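Side-chain contacts in adhesin competence repressor (Streptococcus pyogenes serotype M3, PDB 5JLU), which acts as a zinc-responsive transcription regulator of the MarR family, binding DNA and sensing the metal: residues E44-L49 and D82-T87; D59-K62 and S67-A70; T40-H45 and T72-S77. All coordinates share one frame; numbering follows the deposited sequence.

Contact 1: E44-L49 and D82-T87; sequences EHILML and DMLAGT. With ZN (zinc ion), chain B.
While L47 and L84 close the contact in this winged helix-turn-helix of the MarR family, its one aromatic ring, the imidazole of H45, turns to the zinc ion on another side of the same helix. The rings of H111 and H115 meet that of H45 with planes at about 90°, and water 1 lies at its edge, in the ring plane. H45 NE2 binds the zinc ion at 2.1 Å; H111, H115 and three waters make up the rest of a six-ligand shell. Water 1, itself 2.2 Å from the zinc ion, donates to E44 OE1 at 2.5 Å, so the E44 carboxylate is a second-shell group that probably helps orient this ligand.

The contact illustrates how helix 41-52 meets the base of the wing. The helix 68-80 ends in a Schellman motif with D82 as its C-prime residue, and the chain then turns M83 and L84 inward. L47 bridges both. Its CG stands anti to the carbonyl carbon (chi1 -64°), which carries the forked end out to the wing. L47 CD1 lies 3.9 Å from M83 CG, the two side chains crossing at about a right angle. I46 joins more loosely, its CG2 being 4.2 Å from L84 CD1. The tightest approach is methyl to methyl, L47 CD2 to L84 CD2 at 3.8 Å.

Contact 2: D59-K62 and S67-A70; sequences DLAK and SQAA
The methyl of A61 points toward the start of the next helix, whereas the first bond of the Q68 side chain runs across the contact and that of S67 points away from it. This is the turn of the helix-turn-helix, where helix 57-64 hands over to 68-80, the recognition helix in MarR proteins. A61 CB rests on the peptide link between S67 and Q68, 4.0 Å from S67 O and equally 4.0 Å from Q68 N. With CG of Q68 anti to its carbonyl carbon (chi1 -77°), the first part of that side chain comes back alongside the methyl, and Q68 CG lies 4.0 Å from A61 CB. Beyond CG the chain is extended, carrying the amide away from the methyl.

S67 uses its outward turn for another purpose. As N-cap, its OG accepts from A70 N at 2.9 Å, with an N-H...O angle of 151°, and so answers a backbone donor in the first turn of helix 68-80. Deeper in, A61 also touches V71, and L60 of the same helix reaches V71 and I75.

No hydrogen bond crosses between the two segments. The chemistry is that of a small methyl against a peptide group and the CG of Q68, which lets A61 and Q68 come within 5.3 Å, measured CA to CA, while the S67 cap bonds to the first turn of helix 68-80.

Contact 3: T40-H45 and T72-S77; sequences TNTQEH and TKAIKS. With ZN (zinc ion), chain B.
Q43 reaches across to A74 and S77 with a single amide nitrogen that makes two hydrogen bonds. Q43 NE2 donates to S77 OG at 2.8 Å, with an N-H...O angle of 141°, and to A74 O at 3.3 Å, longer but straighter at 167°. Both acceptors lie close to the plane of the amide, and A74 O is met on a lone pair, in its carbonyl plane. Below the polar end, Q43 CG packs on A74 CB at 3.7 Å, and T42 CG2 approaches the same methyl at 4.1 Å.

The next layer sets the amide from behind. Q43 OE1 accepts from T40 N at 3.1 Å, while Q43 N donates to T40 OG1, also at 3.1 Å; this reciprocal pair is a capping box, with T40 as N-cap of helix 41-52. CG of Q43 sits anti to the carbonyl carbon (chi1 -66°) and the rest of the chain is extended, letting one residue serve both the cap and helix 68-80. The helix segments run almost perpendicular, their axes 9.7 Å apart.

Further out, the same helix start faces the dimer partner and the metal. T42 OG1 bonds to E23 of the second subunit, and N41 OD1 accepts from zinc-bound water 1 at 2.6 Å.

Because acceptors take the nitrogen of the Q43 amide and a donor takes its oxygen, the bonds fix its rotation. The zinc-bound water, the cap and the recognition helix are met by N41, T40 and Q43, close neighbours at one helix start, an arrangement consistent with metal binding being felt in the DNA-binding domain.

In the fold
The three contacts lie within one compact winged helix-turn-helix, with helix 41-52 set against helix 68-80 in contact 3 and against the wing base in contact 1. Those two lie closest, about 8 Å between centres, and meet where I46 CD1 touches A74 CB at 3.6 Å. Contact 2, nested within the chain loops that both others close, is about 13 Å from contact 1 and 10 Å from contact 3, centre to centre; L60 ties it to both, with L60 CD1 3.8 Å from I75 CD1 and 4.1 Å from I46 CG2. Contacts 1 and 3 share E44, H45 and the zinc ion, whereas the A61 side chain is about 12 Å from that of H45.

Contact 1: E44-L49 and D82-T87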
loop_
_atom_site.group_PDB
_atom_site.type_symbol
_atom_site.label_atom_id
_atom_site.label_comp_id
_atom_site.label_asym_id
_atom_site.label_seq_id
_atom_site.Cartn_x
_atom_site.Cartn_y
_atom_site.Cartn_z
ATOM N N GLU A 44 0.892 -0.698 13.028
ATOM C CA GLU A 44 1.981 0.257 13.287
ATOM C C GLU A 44 1.467 1.690 13.445
ATOM O O GLU A 44 2.068 2.475 14.191
ATOM C CB GLU A 44 3.007 0.297 12.142
ATOM C CG GLU A 44 3.876 -0.921 12.031
ATOM C CD GLU A 44 4.709 -0.972 10.725
ATOM O OE1 GLU A 44 4.254 -0.573 9.624
ATOM O OE2 GLU A 44 5.866 -1.362 10.791
ATOM N N HIS A 45 0.397 2.050 12.718
ATOM C CA HIS A 45 -0.130 3.383 12.794
ATOM C C HIS A 45 -1.014 3.599 14.026
ATOM O O HIS A 45 -1.058 4.703 14.538
ATOM C CB HIS A 45 -0.782 3.830 11.481
ATOM C CG HIS A 45 0.273 4.178 10.525
ATOM N ND1 HIS A 45 0.741 5.461 10.404
ATOM C CD2 HIS A 45 1.141 3.388 9.857
ATOM C CE1 HIS A 45 1.814 5.462 9.639
ATOM N NE2 HIS A 45 2.071 4.216 9.291
ATOM N N ILE A 46 -1.615 2.527 14.535
ATOM C CA ILE A 46 -2.193 2.574 15.879
ATOM C C ILE A 46 -1.098 2.871 16.914
ATOM O O ILE A 46 -1.242 3.752 17.795
ATOM C CB ILE A 46 -2.935 1.269 16.212
ATOM C CG1 ILE A 46 -4.222 1.253 15.386
ATOM C CG2 ILE A 46 -3.214 1.126 17.725
ATOM C CD1 ILE A 46 -4.939 -0.104 15.401
ATOM N N LEU A 47 -0.027 2.114 16.862
ATOM C CA LEU A 47 1.039 2.321 17.816
ATOM C C LEU A 47 1.547 3.749 17.618
ATOM O O LEU A 47 1.663 4.450 18.605
ATOM C CB LEU A 47 2.154 1.264 17.705
ATOM C CG LEU A 47 1.809 -0.207 18.022
ATOM C CD1 LEU A 47 3.001 -1.103 17.759
ATOM C CD2 LEU A 47 1.352 -0.476 19.413
ATOM N N MET A 48 1.776 4.220 16.370
ATOM C CA MET A 48 2.205 5.639 16.185
ATOM C C MET A 48 1.266 6.651 16.913
ATOM O O MET A 48 1.716 7.566 17.625
ATOM C CB MET A 48 2.330 5.982 14.697
ATOM C CG MET A 48 2.672 7.421 14.360
ATOM S SD MET A 48 2.990 7.668 12.596
ATOM C CE MET A 48 4.640 7.109 12.517
ATOM N N LEU A 49 -0.039 6.515 16.723
ATOM C CA LEU A 49 -0.955 7.503 17.285
ATOM C C LEU A 49 -1.018 7.383 18.824
ATOM O O LEU A 49 -1.161 8.406 19.563
ATOM C CB LEU A 49 -2.356 7.366 16.673
ATOM C CG LEU A 49 -2.510 7.760 15.205
ATOM C CD1 LEU A 49 -3.859 7.301 14.713
ATOM C CD2 LEU A 49 -2.392 9.290 15.019
ATOM N N ASP A 82 1.429 -8.547 23.525
ATOM C CA ASP A 82 1.966 -7.769 24.630
ATOM C C ASP A 82 2.445 -6.379 24.187
ATOM O O ASP A 82 3.434 -5.841 24.714
ATOM C CB ASP A 82 3.118 -8.549 25.276
ATOM C CG ASP A 82 2.659 -9.870 25.891
ATOM O OD1 ASP A 82 1.626 -9.906 26.614
ATOM O OD2 ASP A 82 3.330 -10.890 25.642
ATOM N N MET A 83 1.730 -5.785 23.239
ATOM C CA MET A 83 2.132 -4.487 22.678
ATOM C C MET A 83 1.355 -3.326 23.299
ATOM O O MET A 83 1.841 -2.221 23.366
ATOM C CB MET A 83 1.939 -4.561 21.150
ATOM C CG MET A 83 3.107 -4.060 20.363
ATOM S SD MET A 83 4.598 -4.997 20.645
ATOM C CE MET A 83 4.668 -5.815 19.072
ATOM N N LEU A 84 0.128 -3.579 23.730
ATOM C CA LEU A 84 -0.801 -2.558 24.274
ATOM C C LEU A 84 -1.440 -3.087 25.502
ATOM O O LEU A 84 -1.632 -4.273 25.614
ATOM C CB LEU A 84 -2.026 -2.285 23.322
ATOM C CG LEU A 84 -1.794 -1.543 22.019
ATOM C CD1 LEU A 84 -3.005 -1.254 21.188
ATOM C CD2 LEU A 84 -1.042 -0.269 22.306
ATOM N N ALA A 85 -1.862 -2.176 26.362
ATOM C CA ALA A 85 -2.674 -2.503 27.501
ATOM C C ALA A 85 -3.782 -1.466 27.568
ATOM O O ALA A 85 -3.586 -0.288 27.255
ATOM C CB ALA A 85 -1.844 -2.474 28.778
ATOM N N GLY A 86 -4.964 -1.964 27.885
ATOM C CA GLY A 86 -6.168 -1.187 27.985
ATOM C C GLY A 86 -6.432 -0.902 29.458
ATOM O O GLY A 86 -6.176 -1.749 30.319
ATOM N N THR A 87 -6.970 0.277 29.712
ATOM C CA THR A 87 -7.457 0.668 31.030
ATOM C C THR A 87 -8.718 1.517 30.850
ATOM O O THR A 87 -8.778 2.423 29.983
ATOM C CB THR A 87 -6.362 1.443 31.787
ATOM O OG1 THR A 87 -5.972 2.529 30.970
ATOM C CG2 THR A 87 -5.076 0.559 32.028
HETATM ZN ZN ZN B . 3.859 3.410 8.486
HETATM O O HOH W 1 3.119 1.338 8.466
HETATM O O HOH W 2 2.974 3.623 6.511
HETATM O O HOH W 3 5.473 2.684 7.500
#

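Contact 2: D59-K62 and S67-A70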
loop_
_atom_site.group_PDB
_atom_site.type_symbol
_atom_site.label_atom_id
_atom_site.label_comp_id
_atom_site.label_asym_id
_atom_site.label_seq_id
_atom_site.Cartn_x
_atom_site.Cartn_y
_atom_site.Cartn_z
ATOM N N ASP A 59 -11.570 7.037 18.596
ATOM C CA ASP A 59 -10.633 8.104 18.153
ATOM C C ASP A 59 -9.701 7.543 17.075
ATOM O O ASP A 59 -9.401 8.212 16.142
ATOM C CB ASP A 59 -9.721 8.562 19.264
ATOM C CG ASP A 59 -10.468 9.241 20.441
ATOM O OD1 ASP A 59 -11.444 9.965 20.145
ATOM O OD2 ASP A 59 -10.061 9.033 21.642
ATOM N N LEU A 60 -9.219 6.312 17.278
ATOM C CA LEU A 60 -8.293 5.637 16.355
ATOM C C LEU A 60 -8.962 5.396 15.074
ATOM O O LEU A 60 -8.364 5.662 14.057
ATOM C CB LEU A 60 -7.822 4.282 16.936
ATOM C CG LEU A 60 -6.855 4.449 18.137
ATOM C CD1 LEU A 60 -6.646 3.123 18.903
ATOM C CD2 LEU A 60 -5.513 5.031 17.698
ATOM N N ALA A 61 -10.203 4.885 15.081
ATOM C CA ALA A 61 -10.863 4.646 13.824
ATOM C C ALA A 61 -11.059 5.911 12.982
ATOM O O ALA A 61 -10.847 5.874 11.761
ATOM C CB ALA A 61 -12.179 3.931 13.994
ATOM N N LYS A 62 -11.472 6.971 13.645
ATOM C CA LYS A 62 -11.646 8.299 13.040
ATOM C C LYS A 62 -10.342 8.836 12.526
ATOM O O LYS A 62 -10.243 9.174 11.391
ATOM C CB LYS A 62 -12.156 9.307 14.092
ATOM C CG LYS A 62 -13.642 9.241 14.402
ATOM C CD LYS A 62 -14.069 10.532 15.119
ATOM C CE LYS A 62 -15.443 10.433 15.770
ATOM N NZ LYS A 62 -15.496 11.381 16.920
ATOM N N SER A 67 -12.809 1.155 9.781
ATOM C CA SER A 67 -13.915 0.784 10.690
ATOM C C SER A 67 -13.432 0.589 12.141
ATOM O O SER A 67 -12.244 0.264 12.413
ATOM C CB SER A 67 -14.604 -0.471 10.225
ATOM O OG SER A 67 -13.707 -1.586 10.278
ATOM N N GLN A 68 -14.377 0.783 13.047
ATOM C CA GLN A 68 -14.193 0.502 14.421
ATOM C C GLN A 68 -13.894 -0.950 14.598
ATOM O O GLN A 68 -13.137 -1.284 15.522
ATOM C CB GLN A 68 -15.414 0.885 15.274
ATOM C CG GLN A 68 -15.499 2.383 15.530
ATOM C CD GLN A 68 -16.166 2.705 16.850
ATOM O OE1 GLN A 68 -15.614 2.445 17.937
ATOM N NE2 GLN A 68 -17.363 3.262 16.771
ATOM N N ALA A 69 -14.437 -1.791 13.720
ATOM C CA ALA A 69 -14.221 -3.234 13.823
ATOM C C ALA A 69 -12.789 -3.631 13.348
ATOM O O ALA A 69 -12.171 -4.537 13.901
ATOM C CB ALA A 69 -15.327 -3.996 13.071
ATOM N N ALA A 70 -12.251 -2.936 12.354
ATOM C CA ALA A 70 -10.859 -3.133 11.926
ATOM C C ALA A 70 -9.921 -2.694 13.069
ATOM O O ALA A 70 -8.919 -3.322 13.316
ATOM C CB ALA A 70 -10.555 -2.362 10.633
#

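Contact 3: T40-H45 and T72-S77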
loop_
_atom_site.group_PDB
_atom_site.type_symbol
_atom_site.label_atom_id
_atom_site.label_comp_id
_atom_site.label_asym_id
_atom_site.label_seq_id
_atom_site.Cartn_x
_atom_site.Cartn_y
_atom_site.Cartn_z
ATOM N N THR A 40 0.993 -5.303 10.914
ATOM C CA THR A 40 0.412 -4.643 9.732
ATOM C C THR A 40 0.591 -3.150 9.834
ATOM O O THR A 40 0.846 -2.621 10.889
ATOM C CB THR A 40 -1.079 -4.902 9.671
ATOM O OG1 THR A 40 -1.712 -4.342 10.864
ATOM C CG2 THR A 40 -1.302 -6.424 9.594
ATOM N N ASN A 41 0.395 -2.461 8.727
ATOM C CA ASN A 41 0.511 -1.013 8.732
ATOM C C ASN A 41 -0.521 -0.394 9.666
ATOM O O ASN A 41 -0.232 0.586 10.356
ATOM C CB ASN A 41 0.346 -0.455 7.328
ATOM C CG ASN A 41 1.505 -0.863 6.431
ATOM O OD1 ASN A 41 2.596 -0.260 6.473
ATOM N ND2 ASN A 41 1.303 -1.901 5.640
ATOM N N THR A 42 -1.664 -1.025 9.748
ATOM C CA THR A 42 -2.737 -0.526 10.576
ATOM C C THR A 42 -2.249 -0.556 11.987
ATOM O O THR A 42 -2.401 0.396 12.708
ATOM C CB THR A 42 -3.974 -1.421 10.467
ATOM O OG1 THR A 42 -4.445 -1.384 9.131
ATOM C CG2 THR A 42 -5.079 -0.979 11.364
ATOM N N GLN A 43 -1.669 -1.674 12.369
ATOM C CA GLN A 43 -1.162 -1.824 13.718
ATOM C C GLN A 43 -0.011 -0.908 13.994
ATOM O O GLN A 43 0.010 -0.307 15.072
ATOM C CB GLN A 43 -0.781 -3.283 14.028
ATOM C CG GLN A 43 -1.945 -4.248 14.045
ATOM C CD GLN A 43 -1.445 -5.713 14.197
ATOM O OE1 GLN A 43 -0.453 -6.132 13.563
ATOM N NE2 GLN A 43 -2.080 -6.455 15.078
ATOM N N GLU A 44 0.892 -0.698 13.028
ATOM C CA GLU A 44 1.981 0.257 13.287
ATOM C C GLU A 44 1.467 1.690 13.445
ATOM O O GLU A 44 2.068 2.475 14.191
ATOM C CB GLU A 44 3.007 0.297 12.142
ATOM C CG GLU A 44 3.876 -0.921 12.031
ATOM C CD GLU A 44 4.709 -0.972 10.725
ATOM O OE1 GLU A 44 4.254 -0.573 9.624
ATOM O OE2 GLU A 44 5.866 -1.362 10.791
ATOM N N HIS A 45 0.397 2.050 12.718
ATOM C CA HIS A 45 -0.130 3.383 12.794
ATOM C C HIS A 45 -1.014 3.599 14.026
ATOM O O HIS A 45 -1.058 4.703 14.538
ATOM C CB HIS A 45 -0.782 3.830 11.481
ATOM C CG HIS A 45 0.273 4.178 10.525
ATOM N ND1 HIS A 45 0.741 5.461 10.404
ATOM C CD2 HIS A 45 1.141 3.388 9.857
ATOM C CE1 HIS A 45 1.814 5.462 9.639
ATOM N NE2 HIS A 45 2.071 4.216 9.291
ATOM N N THR A 72 -10.665 -2.708 16.430
ATOM C CA THR A 72 -10.870 -3.715 17.481
ATOM C C THR A 72 -10.090 -4.985 17.184
ATOM O O THR A 72 -9.460 -5.550 18.057
ATOM C CB THR A 72 -12.379 -4.081 17.564
ATOM O OG1 THR A 72 -13.094 -2.919 17.975
ATOM C CG2 THR A 72 -12.678 -5.192 18.627
ATOM N N LYS A 73 -10.139 -5.415 15.946
ATOM C CA LYS A 73 -9.334 -6.533 15.480
ATOM C C LYS A 73 -7.789 -6.287 15.633
ATOM O O LYS A 73 -7.094 -7.067 16.256
ATOM C CB LYS A 73 -9.739 -6.837 14.035
ATOM C CG LYS A 73 -9.206 -8.148 13.491
ATOM C CD LYS A 73 -10.335 -9.003 12.876
ATOM C CE LYS A 73 -9.864 -10.418 12.548
ATOM N NZ LYS A 73 -8.658 -10.354 11.673
ATOM N N ALA A 74 -7.287 -5.174 15.116
ATOM C CA ALA A 74 -5.870 -4.826 15.233
ATOM C C ALA A 74 -5.419 -4.677 16.682
ATOM O O ALA A 74 -4.353 -5.166 17.050
ATOM C CB ALA A 74 -5.584 -3.519 14.518
ATOM N N ILE A 75 -6.258 -4.077 17.513
ATOM C CA ILE A 75 -5.957 -3.995 18.940
ATOM C C ILE A 75 -5.960 -5.357 19.679
ATOM O O ILE A 75 -5.055 -5.623 20.501
ATOM C CB ILE A 75 -6.847 -3.001 19.650
ATOM C CG1 ILE A 75 -6.486 -1.553 19.237
ATOM C CG2 ILE A 75 -6.680 -3.130 21.167
ATOM C CD1 ILE A 75 -7.464 -0.525 19.725
ATOM N N LYS A 76 -6.902 -6.238 19.390
ATOM C CA LYS A 76 -6.830 -7.578 19.993
ATOM C C LYS A 76 -5.504 -8.311 19.690
ATOM O O LYS A 76 -4.829 -8.874 20.578
ATOM C CB LYS A 76 -8.000 -8.406 19.556
ATOM C CG LYS A 76 -9.249 -8.135 20.382
ATOM C CD LYS A 76 -10.461 -8.896 19.811
ATOM C CE LYS A 76 -11.701 -8.315 20.549
ATOM N NZ LYS A 76 -12.976 -8.859 19.969
ATOM N N SER A 77 -5.101 -8.261 18.438
ATOM C CA SER A 77 -3.818 -8.907 18.061
ATOM C C SER A 77 -2.638 -8.218 18.739
ATOM O O SER A 77 -1.689 -8.847 19.167
ATOM C CB SER A 77 -3.700 -8.897 16.514
ATOM O OG SER A 77 -2.402 -9.083 16.088
HETATM ZN ZN ZN B . 3.859 3.410 8.486
HETATM O O HOH W 1 3.119 1.338 8.466
HETATM O O HOH W 2 2.974 3.623 6.511
HETATM O O HOH W 3 5.473 2.684 7.500
#